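Local coordinates for protein beta-1,4-mannanase (Aplysia kurodai, PDB 3VUP) that probably hydrolyses internal beta-1,4-mannosidic linkages of mannan, as a secreted enzyme of the sea hare's digestive fluid, at residues A[304-316]-A[331-345]. Numbering follows the deposited sequence. Where two conformers were deposited one is given.
Sequences ITQMFNYVYNHGY and QRKGITNIKDKTSNG. With SO4 (sulfate ion), chain E; SO4 (sulfate ion), chain F.
Phe308 packs as a knob into the hole formed by Gln331, Gly334, Ile335 and Ile338, and so joins the last two helices outside the eight-stranded TIM barrel, 304-313 and 324-338. The axes of segments 304-313 and 331-338 approach to 7.9 Å at a crossing angle of -42°, and such closeness leaves room for nothing larger than glycine: Gly334 CA lies 4.0 Å from Thr305 CA, where any CB would run into the Phe308 ring. One face of that ring lies against the backbone of Gly334 and Ile335, while CZ meets Ile335 CG1 at 3.5 Å; strand 318-322 meets the same side chain from the barrel. Toward the surface, Asn309 ND2 uses one N-H on Thr305 O, within its own helix, and the other on Asn337 OD1 (2.9 Å, 168°), which fixes the amide's rotation.

Near the C-terminal end of helix 304-313, Tyr312 extends its ring into the 341-345 loop, CG anti to the backbone N (chi1 -168°). Lys341 CB and Asn344 CB make CH-pi contacts with opposite faces, each 3.9 Å from the centroid. A leucine in place of Tyr312 would probably open a gap between Lys341 and Asn344 and leave Gly345 O and Asn344 N without the hydroxyl they share. Asn344 ND2 spends both hydrogens on Tyr312 O and Tyr316 O, its OD1 pairing with Arg15. At the ring's far edge, Tyr312 OH donates to Gly345 O at 2.7 Å and accepts from Asn344 N.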
loop_
_atom_site.group_PDB
_atom_site.type_symbol
_atom_site.label_atom_id
_atom_site.label_comp_id
_atom_site.label_asym_id
_atom_site.label_seq_id
_atom_site.Cartn_x
_atom_site.Cartn_y
_atom_site.Cartn_z
ATOM N N ILE A 304 -15.439 -15.277 2.611
ATOM C CA ILE A 304 -14.608 -14.201 3.141
ATOM C C ILE A 304 -14.138 -14.514 4.578
ATOM O O ILE A 304 -13.023 -14.170 4.959
ATOM C CB ILE A 304 -15.329 -12.835 3.061
ATOM C CG1 ILE A 304 -14.333 -11.681 3.208
ATOM C CG2 ILE A 304 -16.450 -12.754 4.081
ATOM C CD1 ILE A 304 -13.423 -11.494 1.997
ATOM N N THR A 305 -14.963 -15.198 5.365
ATOM C CA THR A 305 -14.547 -15.570 6.716
ATOM C C THR A 305 -13.386 -16.564 6.664
ATOM O O THR A 305 -12.403 -16.428 7.399
ATOM C CB THR A 305 -15.727 -16.116 7.552
ATOM O OG1 THR A 305 -16.693 -15.072 7.728
ATOM C CG2 THR A 305 -15.264 -16.579 8.921
ATOM N N GLN A 306 -13.485 -17.550 5.780
ATOM C CA GLN A 306 -12.382 -18.479 5.594
ATOM C C GLN A 306 -11.116 -17.747 5.176
ATOM O O GLN A 306 -10.015 -18.131 5.585
ATOM C CB GLN A 306 -12.737 -19.565 4.582
ATOM C CG GLN A 306 -13.681 -20.602 5.164
ATOM C CD GLN A 306 -14.230 -21.541 4.117
ATOM O OE1 GLN A 306 -14.455 -21.156 2.973
ATOM N NE2 GLN A 306 -14.449 -22.785 4.503
ATOM N N MET A 307 -11.268 -16.703 4.361
ATOM C CA MET A 307 -10.106 -15.963 3.875
ATOM C C MET A 307 -9.412 -15.211 5.010
ATOM O O MET A 307 -8.197 -15.301 5.157
ATOM C CB MET A 307 -10.494 -15.029 2.725
ATOM C CG MET A 307 -11.024 -15.781 1.515
ATOM S SD MET A 307 -11.444 -14.734 0.121
ATOM C CE MET A 307 -9.827 -14.520 -0.613
ATOM N N PHE A 308 -10.173 -14.473 5.815
ATOM C CA PHE A 308 -9.573 -13.766 6.947
ATOM C C PHE A 308 -8.899 -14.732 7.919
ATOM O O PHE A 308 -7.786 -14.486 8.391
ATOM C CB PHE A 308 -10.599 -12.902 7.677
ATOM C CG PHE A 308 -10.745 -11.515 7.100
ATOM C CD1 PHE A 308 -9.900 -10.485 7.498
ATOM C CD2 PHE A 308 -11.719 -11.238 6.156
ATOM C CE1 PHE A 308 -10.035 -9.210 6.975
ATOM C CE2 PHE A 308 -11.857 -9.966 5.631
ATOM C CZ PHE A 308 -11.017 -8.953 6.036
ATOM N N ASN A 309 -9.557 -15.854 8.207
ATOM C CA ASN A 309 -8.970 -16.869 9.084
ATOM C C ASN A 309 -7.713 -17.462 8.469
ATOM O O ASN A 309 -6.724 -17.685 9.165
ATOM C CB ASN A 309 -9.988 -17.961 9.427
ATOM C CG ASN A 309 -10.916 -17.548 10.545
ATOM O OD1 ASN A 309 -10.636 -17.784 11.709
ATOM N ND2 ASN A 309 -12.017 -16.902 10.198
ATOM N N TYR A 310 -7.751 -17.727 7.166
ATOM C CA TYR A 310 -6.594 -18.307 6.496
ATOM C C TYR A 310 -5.376 -17.407 6.682
ATOM O O TYR A 310 -4.295 -17.865 7.050
ATOM C CB TYR A 310 -6.860 -18.551 5.004
ATOM C CG TYR A 310 -5.722 -19.309 4.376
ATOM C CD1 TYR A 310 -4.562 -18.656 3.990
ATOM C CD2 TYR A 310 -5.773 -20.689 4.229
ATOM C CE1 TYR A 310 -3.494 -19.350 3.472
ATOM C CE2 TYR A 310 -4.709 -21.396 3.694
ATOM C CZ TYR A 310 -3.568 -20.719 3.323
ATOM O OH TYR A 310 -2.516 -21.431 2.802
ATOM N N VAL A 311 -5.542 -16.119 6.414
ATOM C CA VAL A 311 -4.420 -15.202 6.524
ATOM C C VAL A 311 -3.877 -15.204 7.954
ATOM O O VAL A 311 -2.670 -15.327 8.175
ATOM C CB VAL A 311 -4.807 -13.771 6.088
ATOM C CG1 VAL A 311 -3.651 -12.832 6.290
ATOM C CG2 VAL A 311 -5.252 -13.748 4.634
ATOM N N TYR A 312 -4.783 -15.112 8.921
ATOM C CA TYR A 312 -4.390 -15.070 10.321
ATOM C C TYR A 312 -3.620 -16.328 10.735
ATOM O O TYR A 312 -2.658 -16.252 11.502
ATOM C CB TYR A 312 -5.630 -14.887 11.213
ATOM C CG TYR A 312 -5.253 -14.547 12.637
ATOM C CD1 TYR A 312 -5.136 -13.221 13.052
ATOM C CD2 TYR A 312 -4.974 -15.551 13.560
ATOM C CE1 TYR A 312 -4.756 -12.909 14.344
ATOM C CE2 TYR A 312 -4.597 -15.244 14.845
ATOM C CZ TYR A 312 -4.484 -13.925 15.232
ATOM O OH TYR A 312 -4.092 -13.622 16.520
ATOM N N ASN A 313 -4.059 -17.475 10.220
ATOM C CA ASN A 313 -3.545 -18.782 10.620
ATOM C C ASN A 313 -2.308 -19.244 9.861
ATOM O O ASN A 313 -1.779 -20.316 10.165
ATOM C CB ASN A 313 -4.626 -19.859 10.466
ATOM C CG ASN A 313 -5.739 -19.729 11.479
ATOM O OD1 ASN A 313 -5.537 -19.231 12.589
ATOM N ND2 ASN A 313 -6.924 -20.189 11.108
ATOM N N HIS A 314 -1.846 -18.460 8.882
ATOM C CA HIS A 314 -0.715 -18.873 8.058
ATOM C C HIS A 314 0.474 -17.929 8.103
ATOM O O HIS A 314 1.220 -17.810 7.135
ATOM C CB HIS A 314 -1.159 -19.183 6.629
ATOM C CG HIS A 314 -2.005 -20.408 6.551
ATOM N ND1 HIS A 314 -3.345 -20.396 6.870
ATOM C CD2 HIS A 314 -1.695 -21.693 6.263
ATOM C CE1 HIS A 314 -3.830 -21.619 6.757
ATOM N NE2 HIS A 314 -2.853 -22.423 6.383
ATOM N N GLY A 315 0.663 -17.277 9.245
ATOM C CA GLY A 315 1.911 -16.580 9.517
ATOM C C GLY A 315 2.007 -15.174 8.966
ATOM O O GLY A 315 3.022 -14.502 9.160
ATOM N N TYR A 316 0.959 -14.725 8.280
ATOM C CA TYR A 316 0.955 -13.380 7.728
ATOM C C TYR A 316 0.724 -12.366 8.843
ATOM O O TYR A 316 0.288 -12.709 9.941
ATOM C CB TYR A 316 -0.094 -13.252 6.625
ATOM C CG TYR A 316 0.127 -14.223 5.474
ATOM C CD1 TYR A 316 1.113 -13.985 4.521
ATOM C CD2 TYR A 316 -0.629 -15.387 5.354
ATOM C CE1 TYR A 316 1.328 -14.867 3.483
ATOM C CE2 TYR A 316 -0.423 -16.273 4.306
ATOM C CZ TYR A 316 0.560 -16.006 3.377
ATOM O OH TYR A 316 0.787 -16.877 2.334
ATOM N N GLN A 331 -17.674 -8.322 3.898
ATOM C CA GLN A 331 -16.317 -8.398 4.419
ATOM C C GLN A 331 -16.241 -8.190 5.927
ATOM O O GLN A 331 -15.399 -8.792 6.594
ATOM C CB GLN A 331 -15.388 -7.449 3.657
ATOM C CG GLN A 331 -15.249 -7.874 2.205
ATOM C CD GLN A 331 -14.439 -6.914 1.364
ATOM O OE1 GLN A 331 -13.953 -5.888 1.843
ATOM N NE2 GLN A 331 -14.280 -7.254 0.095
ATOM N N ARG A 332 -17.135 -7.364 6.460
ATOM C CA ARG A 332 -17.193 -7.156 7.898
ATOM C C ARG A 332 -17.429 -8.436 8.676
ATOM O O ARG A 332 -17.028 -8.532 9.835
ATOM C CB ARG A 332 -18.269 -6.147 8.260
ATOM C CG ARG A 332 -17.849 -4.717 8.037
ATOM C CD ARG A 332 -18.857 -3.724 8.595
ATOM N NE ARG A 332 -20.077 -3.634 7.801
ATOM C CZ ARG A 332 -20.202 -2.882 6.711
ATOM N NH1 ARG A 332 -21.354 -2.846 6.053
ATOM N NH2 ARG A 332 -19.165 -2.174 6.265
ATOM N N LYS A 333 -18.085 -9.414 8.056
ATOM C CA LYS A 333 -18.283 -10.683 8.739
ATOM C C LYS A 333 -16.959 -11.358 9.044
ATOM O O LYS A 333 -16.782 -11.946 10.110
ATOM C CB LYS A 333 -19.069 -11.648 7.855
ATOM C CG LYS A 333 -20.440 -11.189 7.465
ATOM C CD LYS A 333 -21.102 -12.192 6.536
ATOM C CE LYS A 333 -21.423 -13.488 7.259
ATOM N NZ LYS A 333 -22.039 -14.483 6.344
ATOM N N GLY A 334 -16.034 -11.297 8.095
ATOM C CA GLY A 334 -14.734 -11.905 8.302
ATOM C C GLY A 334 -13.900 -11.153 9.315
ATOM O O GLY A 334 -13.239 -11.755 10.159
ATOM N N ILE A 335 -13.926 -9.827 9.222
ATOM C CA ILE A 335 -13.259 -8.969 10.188
ATOM C C ILE A 335 -13.773 -9.253 11.607
ATOM O O ILE A 335 -12.986 -9.420 12.540
ATOM C CB ILE A 335 -13.462 -7.495 9.797
ATOM C CG1 ILE A 335 -12.726 -7.205 8.485
ATOM C CG2 ILE A 335 -13.016 -6.559 10.907
ATOM C CD1 ILE A 335 -13.164 -5.932 7.808
ATOM N N THR A 336 -15.089 -9.343 11.764
ATOM C CA THR A 336 -15.674 -9.634 13.067
ATOM C C THR A 336 -15.267 -11.012 13.571
ATOM O O THR A 336 -14.985 -11.192 14.753
ATOM C CB THR A 336 -17.208 -9.512 13.013
ATOM O OG1 THR A 336 -17.567 -8.147 12.758
ATOM C CG2 THR A 336 -17.831 -9.954 14.319
ATOM N N ASN A 337 -15.210 -11.989 12.675
ATOM C CA ASN A 337 -14.948 -13.352 13.107
ATOM C C ASN A 337 -13.576 -13.524 13.745
ATOM O O ASN A 337 -13.420 -14.302 14.687
ATOM C CB ASN A 337 -15.119 -14.332 11.954
ATOM C CG ASN A 337 -14.992 -15.760 12.405
ATOM O OD1 ASN A 337 -13.949 -16.386 12.242
ATOM N ND2 ASN A 337 -16.047 -16.277 13.015
ATOM N N ILE A 338 -12.585 -12.794 13.245
ATOM C CA ILE A 338 -11.222 -12.969 13.739
ATOM C C ILE A 338 -10.832 -11.988 14.838
ATOM O O ILE A 338 -9.730 -12.073 15.352
ATOM C CB ILE A 338 -10.148 -12.925 12.608
ATOM C CG1 ILE A 338 -10.039 -11.531 11.987
ATOM C CG2 ILE A 338 -10.410 -13.996 11.552
ATOM C CD1 ILE A 338 -8.755 -11.334 11.185
ATOM N N LYS A 339 -11.734 -11.080 15.219
ATOM C CA LYS A 339 -11.331 -9.926 16.026
ATOM C C LYS A 339 -10.778 -10.282 17.401
ATOM O O LYS A 339 -10.017 -9.508 17.978
ATOM C CB LYS A 339 -12.457 -8.897 16.148
ATOM C CG LYS A 339 -13.555 -9.261 17.117
ATOM C CD LYS A 339 -14.614 -8.175 17.092
ATOM C CE LYS A 339 -15.717 -8.452 18.084
ATOM N NZ LYS A 339 -16.804 -7.438 18.024
ATOM N N ASP A 340 -11.162 -11.450 17.914
ATOM C CA ASP A 340 -10.765 -11.875 19.247
ATOM C C ASP A 340 -9.618 -12.891 19.241
ATOM O O ASP A 340 -9.273 -13.425 20.295
ATOM C CB ASP A 340 -11.973 -12.433 20.016
ATOM C CG ASP A 340 -12.622 -13.627 19.319
ATOM O OD1 ASP A 340 -12.251 -13.930 18.158
ATOM O OD2 ASP A 340 -13.510 -14.262 19.931
ATOM N N LYS A 341 -9.024 -13.150 18.078
ATOM C CA LYS A 341 -7.892 -14.065 18.008
ATOM C C LYS A 341 -6.631 -13.402 18.530
ATOM O O LYS A 341 -6.415 -12.205 18.317
ATOM C CB LYS A 341 -7.668 -14.549 16.579
ATOM C CG LYS A 341 -8.850 -15.277 16.004
ATOM C CD LYS A 341 -8.583 -15.950 14.661
ATOM C CE LYS A 341 -7.688 -17.173 14.788
ATOM N NZ LYS A 341 -8.334 -18.247 15.589
ATOM N N THR A 342 -5.784 -14.174 19.202
ATOM C CA THR A 342 -4.611 -13.585 19.832
ATOM C C THR A 342 -3.290 -14.301 19.535
ATOM O O THR A 342 -2.230 -13.734 19.779
ATOM C CB THR A 342 -4.796 -13.455 21.361
ATOM O OG1 THR A 342 -5.127 -14.736 21.902
ATOM C CG2 THR A 342 -5.907 -12.456 21.696
ATOM N N SER A 343 -3.338 -15.515 18.988
ATOM C CA SER A 343 -2.127 -16.320 18.817
ATOM C C SER A 343 -1.129 -15.788 17.785
ATOM O O SER A 343 0.059 -16.114 17.843
ATOM C CB SER A 343 -2.479 -17.767 18.483
ATOM O OG SER A 343 -3.054 -17.874 17.195
ATOM N N ASN A 344 -1.610 -14.988 16.839
ATOM C CA ASN A 344 -0.748 -14.354 15.848
ATOM C C ASN A 344 -0.962 -12.851 15.903
ATOM O O ASN A 344 -1.126 -12.195 14.876
ATOM C CB ASN A 344 -1.042 -14.903 14.448
ATOM C CG ASN A 344 -0.110 -14.334 13.374
ATOM O OD1 ASN A 344 1.009 -13.888 13.657
ATOM N ND2 ASN A 344 -0.575 -14.348 12.132
ATOM N N GLY A 345 -0.952 -12.315 17.119
ATOM C CA GLY A 345 -1.153 -10.896 17.344
ATOM C C GLY A 345 -2.571 -10.538 17.745
ATOM O O GLY A 345 -3.535 -11.124 17.258
HETATM S S SO4 E . -6.450 -18.020 18.614
HETATM O O1 SO4 E . -5.725 -18.202 17.358
HETATM O O2 SO4 E . -5.814 -16.983 19.422
HETATM O O3 SO4 E . -7.836 -17.676 18.326
HETATM O O4 SO4 E . -6.408 -19.294 19.334
HETATM S S SO4 F . -16.691 -9.971 -1.620
HETATM O O1 SO4 F . -16.350 -8.642 -2.063
HETATM O O2 SO4 F . -16.076 -9.952 -0.351
HETATM O O3 SO4 F . -18.084 -10.061 -1.237
HETATM O O4 SO4 F . -16.451 -10.887 -2.724
HETATM O O HOH W 1 3.071 -13.243 11.797
#